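Local structure of Alpha/beta hydrolase (Paenibacillus sp. VTT E-133280, 6TJ2) at residues 187-192 and 261-266; 137-142 and 226-231. The protein probably hydrolyses methyl salicylate to salicylic acid, as an extracellular alpha/beta-hydrolase esterase related to tobacco salicylic acid binding protein 2. All coordinates share one frame; numbering follows the deposited sequence.

Interaction 1: residues 187-192 and 261-266; sequences VNTASL and KGDHMT
Val187 lies across the side chain of Thr266 at about a right angle. Its CB is 3.3 Å from Thr266 OG1, and its CG1 rests on Met265 CB. Val187 also starts a type I beta turn that ends at Ala190, and this turn presents Thr189 N and OG1 to Asp263 OD2. Asn188 runs past Asp263 in the opposite direction, with its amide plane 42° from the carboxylate. A water lies 2.7 Å from Asn188 OD1 and accepts from His264 N, so it bridges the two segments. Asn188 ND2 bonds to Glu233 O of the same chain and to Phe257 O of the second subunit. Thr189 meets Asp263 tip to tip. Thr189 N donates to the anti lone pair of Asp263 OD2 at 2.9 Å. With chi1 at 69°, Thr189 OG1 sits between the backbone N and the carbonyl carbon, and it meets Asp263 OD2 from above the carboxylate plane at 2.7 Å. Thr266 OG1 takes the syn lone pair of the same oxygen. Three donors thus grip OD2, which probably favours the ionised carboxylate. Asp263 OD1 accepts from Thr266 N at 2.8 Å, an Asx motif that fixes the bend after Asp263. Ala190 N closes the turn on Val187 O, and Ala190 CB rests against Thr266 OG1 and CG2. The turn belongs to the helical insertion between strands 134-139 and 226-231, probably the cap. It is thereby tied to the loop of His264, the probable catalytic histidine paired with Asp234. Phe182 of helix 179-185 and Phe198 of helix 192-200 pack on Val187, while 261-266 connects strand 256-260 to helix 267-270.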
loop_
_atom_site.group_PDB
_atom_site.type_symbol
_atom_site.label_atom_id
_atom_site.label_comp_id
_atom_site.label_asym_id
_atom_site.label_seq_id
_atom_site.Cartn_x
_atom_site.Cartn_y
_atom_site.Cartn_z
ATOM N N VAL A 187 14.253 -8.137 8.865
ATOM C CA VAL A 187 15.111 -6.927 8.812
ATOM C C VAL A 187 15.501 -6.610 7.356
ATOM O O VAL A 187 16.657 -6.254 7.034
ATOM C CB VAL A 187 16.325 -7.080 9.749
ATOM C CG1 VAL A 187 15.888 -7.117 11.204
ATOM C CG2 VAL A 187 17.182 -8.280 9.447
ATOM N N ASN A 188 14.564 -6.765 6.434
ATOM C CA ASN A 188 14.793 -6.550 4.999
ATOM C C ASN A 188 15.343 -5.168 4.700
ATOM O O ASN A 188 16.128 -5.091 3.709
ATOM C CB ASN A 188 13.487 -6.804 4.217
ATOM C CG ASN A 188 12.199 -6.337 4.856
ATOM O OD1 ASN A 188 11.923 -6.673 5.997
ATOM N ND2 ASN A 188 11.394 -5.609 4.090
ATOM N N THR A 189 15.114 -4.140 5.483
ATOM C CA THR A 189 15.635 -2.776 5.167
ATOM C C THR A 189 16.986 -2.535 5.840
ATOM O O THR A 189 17.562 -1.468 5.594
ATOM C CB THR A 189 14.624 -1.690 5.551
ATOM O OG1 THR A 189 14.512 -1.629 6.973
ATOM C CG2 THR A 189 13.268 -1.946 4.957
ATOM N N ALA A 190 17.473 -3.452 6.642
ATOM C CA ALA A 190 18.785 -3.304 7.308
ATOM C C ALA A 190 19.929 -3.655 6.360
ATOM O O ALA A 190 19.769 -4.466 5.444
ATOM C CB ALA A 190 18.864 -4.233 8.513
ATOM N N SER A 191 21.110 -3.088 6.664
ATOM C CA SER A 191 22.363 -3.577 6.066
ATOM C C SER A 191 22.659 -4.974 6.605
ATOM O O SER A 191 22.082 -5.379 7.621
ATOM C CB SER A 191 23.492 -2.625 6.381
ATOM O OG SER A 191 23.837 -2.707 7.756
ATOM N N LEU A 192 23.565 -5.686 5.987
ATOM C CA LEU A 192 23.956 -7.021 6.492
ATOM C C LEU A 192 24.564 -6.900 7.897
ATOM O O LEU A 192 24.217 -7.695 8.771
ATOM C CB LEU A 192 24.971 -7.663 5.569
ATOM C CG LEU A 192 25.418 -9.033 6.070
ATOM C CD1 LEU A 192 24.263 -10.000 6.157
ATOM C CD2 LEU A 192 26.531 -9.582 5.169
ATOM N N LYS A 261 6.973 4.196 7.587
ATOM C CA LYS A 261 7.978 3.514 6.765
ATOM C C LYS A 261 8.896 2.694 7.658
ATOM O O LYS A 261 9.459 3.223 8.612
ATOM C CB LYS A 261 8.752 4.579 5.980
ATOM C CG LYS A 261 9.898 4.025 5.142
ATOM C CD LYS A 261 10.752 4.995 4.270
ATOM C CE LYS A 261 11.629 4.292 3.223
ATOM N NZ LYS A 261 10.914 3.247 2.430
ATOM N N GLY A 262 9.053 1.436 7.321
ATOM C CA GLY A 262 9.969 0.542 8.014
ATOM C C GLY A 262 9.593 -0.907 7.892
ATOM O O GLY A 262 8.748 -1.276 7.110
ATOM N N ASP A 263 10.276 -1.713 8.706
ATOM C CA ASP A 263 10.116 -3.186 8.657
ATOM C C ASP A 263 9.936 -3.740 10.065
ATOM O O ASP A 263 9.696 -2.986 11.001
ATOM C CB ASP A 263 11.302 -3.788 7.900
ATOM C CG ASP A 263 12.593 -3.663 8.665
ATOM O OD1 ASP A 263 12.551 -3.341 9.895
ATOM O OD2 ASP A 263 13.667 -3.946 8.027
ATOM N N HIS A 264 9.964 -5.053 10.206
ATOM C CA HIS A 264 9.581 -5.649 11.485
ATOM C C HIS A 264 10.545 -5.324 12.619
ATOM O O HIS A 264 10.077 -5.000 13.716
ATOM C CB HIS A 264 9.463 -7.174 11.315
ATOM C CG HIS A 264 8.586 -7.818 12.321
ATOM N ND1 HIS A 264 7.287 -7.447 12.482
ATOM C CD2 HIS A 264 8.786 -8.858 13.186
ATOM C CE1 HIS A 264 6.704 -8.251 13.346
ATOM N NE2 HIS A 264 7.582 -9.119 13.828
ATOM N N MET A 265 11.838 -5.453 12.401
ATOM C CA MET A 265 12.794 -5.358 13.552
ATOM C C MET A 265 13.945 -4.387 13.325
ATOM O O MET A 265 14.686 -4.168 14.298
ATOM C CB MET A 265 13.323 -6.735 13.929
ATOM C CG MET A 265 12.224 -7.630 14.360
ATOM S SD MET A 265 12.911 -9.062 15.211
ATOM C CE MET A 265 11.478 -9.677 16.081
ATOM N N THR A 266 14.085 -3.721 12.190
ATOM C CA THR A 266 15.189 -2.735 12.017
ATOM C C THR A 266 14.783 -1.389 12.624
ATOM O O THR A 266 15.558 -0.740 13.342
ATOM C CB THR A 266 15.467 -2.529 10.527
ATOM O OG1 THR A 266 15.724 -3.791 9.911
ATOM C CG2 THR A 266 16.598 -1.562 10.267
HETATM O O HOH W 1 9.870 -6.991 7.794
#

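Interaction 2: residues 137-142 and 226-231; sequences IVFFDA and KSYLYL
Lys226 opens a parallel pairing with Ile137, its CA-H directed at Ile137 O. These are adjacent strands, 134-139 and 226-231, in the central sheet of the alpha/beta-hydrolase fold. Ser227 N donates to Ile137 O at 2.9 Å, and Ser227 O accepts from Phe139 N in a nearly straight bond of 172°. Ser227 CB lies beside Val138 CG2, while its OG binds Ala282 O. Tyr228 leaves on the same face as Phe139, and its ring leans across to the 137-142 segment. Its CG is anti to the backbone N (chi1 -159°), and one ring face lies over Phe139 O, which stands 3.6 Å from the Tyr228 ring plane and is offset toward the rim. Tyr228 CD2 meets Phe139 CB at 3.5 Å. At the far end of the ring, Tyr228 OH donates to Ala142 O at 2.8 Å. Leu229 N binds Phe139 O, and Leu229 O accepts from Asp141 N at 3.0 Å. The Leu229 side chain lies beside that of Phe140 and points the same way, with CG near CD2 of the ring. Tyr230 points away, but its CA, and less closely its CD2, lie against Asp141 OD1. Leu231 N donates to the syn lone pair of Asp141 OD1 at 3.1 Å. Leu231 CD1 sits at the edge of the Phe140 ring, 3.7 Å from Phe140 CE2. Helix 272-283 covers the face with Phe140 and Leu229; helices 119-129 and 244-250 cover the face with Phe139 and Tyr228. Asp141 OD2 lies close to Asp234 OD2, while Asp141 OD1 carries the pairing past the corner where the backbone turns.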
loop_
_atom_site.group_PDB
_atom_site.type_symbol
_atom_site.label_atom_id
_atom_site.label_comp_id
_atom_site.label_asym_id
_atom_site.label_seq_id
_atom_site.Cartn_x
_atom_site.Cartn_y
_atom_site.Cartn_z
ATOM N N ILE A 137 -5.572 0.628 23.176
ATOM C CA ILE A 137 -4.769 -0.566 22.819
ATOM C C ILE A 137 -4.201 -0.343 21.430
ATOM O O ILE A 137 -4.977 -0.028 20.487
ATOM C CB ILE A 137 -5.609 -1.825 22.906
ATOM C CG1 ILE A 137 -6.271 -2.005 24.269
ATOM C CG2 ILE A 137 -4.756 -3.006 22.526
ATOM C CD1 ILE A 137 -7.353 -3.094 24.249
ATOM N N VAL A 138 -2.892 -0.438 21.273
ATOM C CA VAL A 138 -2.209 -0.163 19.996
ATOM C C VAL A 138 -1.559 -1.445 19.526
ATOM O O VAL A 138 -0.692 -1.989 20.236
ATOM C CB VAL A 138 -1.196 0.990 20.110
ATOM C CG1 VAL A 138 -0.481 1.197 18.787
ATOM C CG2 VAL A 138 -1.893 2.258 20.571
ATOM N N PHE A 139 -1.942 -1.895 18.369
ATOM C CA PHE A 139 -1.309 -3.030 17.685
ATOM C C PHE A 139 -0.282 -2.491 16.720
ATOM O O PHE A 139 -0.658 -1.803 15.759
ATOM C CB PHE A 139 -2.350 -3.848 16.934
ATOM C CG PHE A 139 -3.302 -4.575 17.841
ATOM C CD1 PHE A 139 -3.160 -5.940 18.054
ATOM C CD2 PHE A 139 -4.329 -3.939 18.487
ATOM C CE1 PHE A 139 -4.011 -6.611 18.913
ATOM C CE2 PHE A 139 -5.185 -4.591 19.349
ATOM C CZ PHE A 139 -4.987 -5.930 19.591
ATOM N N PHE A 140 0.983 -2.727 16.913
ATOM C CA PHE A 140 2.116 -2.252 16.099
ATOM C C PHE A 140 2.689 -3.422 15.325
ATOM O O PHE A 140 3.365 -4.249 15.923
ATOM C CB PHE A 140 3.130 -1.510 16.961
ATOM C CG PHE A 140 4.475 -1.264 16.334
ATOM C CD1 PHE A 140 5.632 -1.231 17.105
ATOM C CD2 PHE A 140 4.596 -1.043 14.969
ATOM C CE1 PHE A 140 6.867 -1.079 16.496
ATOM C CE2 PHE A 140 5.832 -0.926 14.370
ATOM C CZ PHE A 140 6.979 -0.935 15.145
ATOM N N ASP A 141 2.308 -3.582 14.048
ATOM C CA ASP A 141 2.805 -4.703 13.227
ATOM C C ASP A 141 2.627 -5.972 14.066
ATOM O O ASP A 141 3.575 -6.760 14.244
ATOM C CB ASP A 141 4.229 -4.493 12.745
ATOM C CG ASP A 141 4.343 -3.400 11.715
ATOM O OD1 ASP A 141 3.350 -2.895 11.291
ATOM O OD2 ASP A 141 5.481 -3.134 11.264
ATOM N N ALA A 142 1.401 -6.132 14.540
ATOM C CA ALA A 142 1.051 -7.142 15.531
ATOM C C ALA A 142 -0.062 -8.049 15.023
ATOM O O ALA A 142 -0.905 -7.671 14.192
ATOM C CB ALA A 142 0.683 -6.527 16.865
ATOM N N LYS A 226 -9.014 1.309 19.913
ATOM C CA LYS A 226 -7.874 0.598 19.317
ATOM C C LYS A 226 -7.248 1.409 18.213
ATOM O O LYS A 226 -7.954 2.136 17.483
ATOM C CB LYS A 226 -8.341 -0.733 18.743
ATOM C CG LYS A 226 -8.889 -1.705 19.800
ATOM C CD LYS A 226 -9.785 -2.795 19.246
ATOM C CE LYS A 226 -11.225 -2.333 19.237
ATOM N NZ LYS A 226 -11.798 -2.564 20.589
ATOM N N SER A 227 -5.953 1.212 18.029
ATOM C CA SER A 227 -5.182 1.701 16.881
ATOM C C SER A 227 -4.356 0.593 16.297
ATOM O O SER A 227 -4.000 -0.380 17.016
ATOM C CB SER A 227 -4.264 2.835 17.267
ATOM O OG SER A 227 -4.993 3.891 17.862
ATOM N N TYR A 228 -4.025 0.732 15.032
ATOM C CA TYR A 228 -3.087 -0.164 14.354
ATOM C C TYR A 228 -2.046 0.695 13.705
ATOM O O TYR A 228 -2.370 1.545 12.840
ATOM C CB TYR A 228 -3.775 -1.074 13.332
ATOM C CG TYR A 228 -2.972 -2.314 12.995
ATOM C CD1 TYR A 228 -1.870 -2.265 12.151
ATOM C CD2 TYR A 228 -3.281 -3.551 13.567
ATOM C CE1 TYR A 228 -1.075 -3.358 11.914
ATOM C CE2 TYR A 228 -2.484 -4.664 13.322
ATOM C CZ TYR A 228 -1.367 -4.549 12.544
ATOM O OH TYR A 228 -0.573 -5.660 12.332
ATOM N N LEU A 229 -0.790 0.501 14.107
ATOM C CA LEU A 229 0.394 1.173 13.563
ATOM C C LEU A 229 1.104 0.192 12.640
ATOM O O LEU A 229 1.522 -0.866 13.093
ATOM C CB LEU A 229 1.269 1.659 14.743
ATOM C CG LEU A 229 2.620 2.252 14.317
ATOM C CD1 LEU A 229 2.517 3.399 13.307
ATOM C CD2 LEU A 229 3.433 2.682 15.550
ATOM N N TYR A 230 1.182 0.525 11.352
ATOM C CA TYR A 230 1.689 -0.351 10.302
ATOM C C TYR A 230 2.858 0.255 9.608
ATOM O O TYR A 230 2.730 1.410 9.148
ATOM C CB TYR A 230 0.566 -0.636 9.300
ATOM C CG TYR A 230 0.968 -1.489 8.133
ATOM C CD1 TYR A 230 0.805 -1.002 6.861
ATOM C CD2 TYR A 230 1.536 -2.743 8.296
ATOM C CE1 TYR A 230 1.095 -1.783 5.765
ATOM C CE2 TYR A 230 1.907 -3.497 7.194
ATOM C CZ TYR A 230 1.669 -3.020 5.939
ATOM O OH TYR A 230 2.008 -3.853 4.868
ATOM N N LEU A 231 3.941 -0.471 9.473
ATOM C CA LEU A 231 5.089 -0.068 8.662
ATOM C C LEU A 231 5.068 -0.835 7.342
ATOM O O LEU A 231 4.938 -2.048 7.330
ATOM C CB LEU A 231 6.411 -0.265 9.389
ATOM C CG LEU A 231 6.505 0.331 10.787
ATOM C CD1 LEU A 231 7.877 0.060 11.389
ATOM C CD2 LEU A 231 6.241 1.840 10.763
#

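In the fold
The two contacts interleave along the chain, in the order 137-142, 187-192, 226-231, 261-266. Their centres are about 17 Å apart. Interaction 2 joins neighbouring strands inside the six-stranded parallel sheet of the alpha/beta-hydrolase fold. Interaction 1 lies beyond the C-terminal ends of the strands, where the loop after strand 256-260 meets the helical region. They touch directly: Leu231 packs on Gly262 and Asp263, and His264 CE1 lies 3.6 Å from Asp141 O. Ser117, Asp234 and His264 are placed consistently with a Ser-His-Asp triad, as in this family. Interaction 1 carries His264 and ties its loop to the helical insertion, and interaction 2 approaches the same probable site from the sheet.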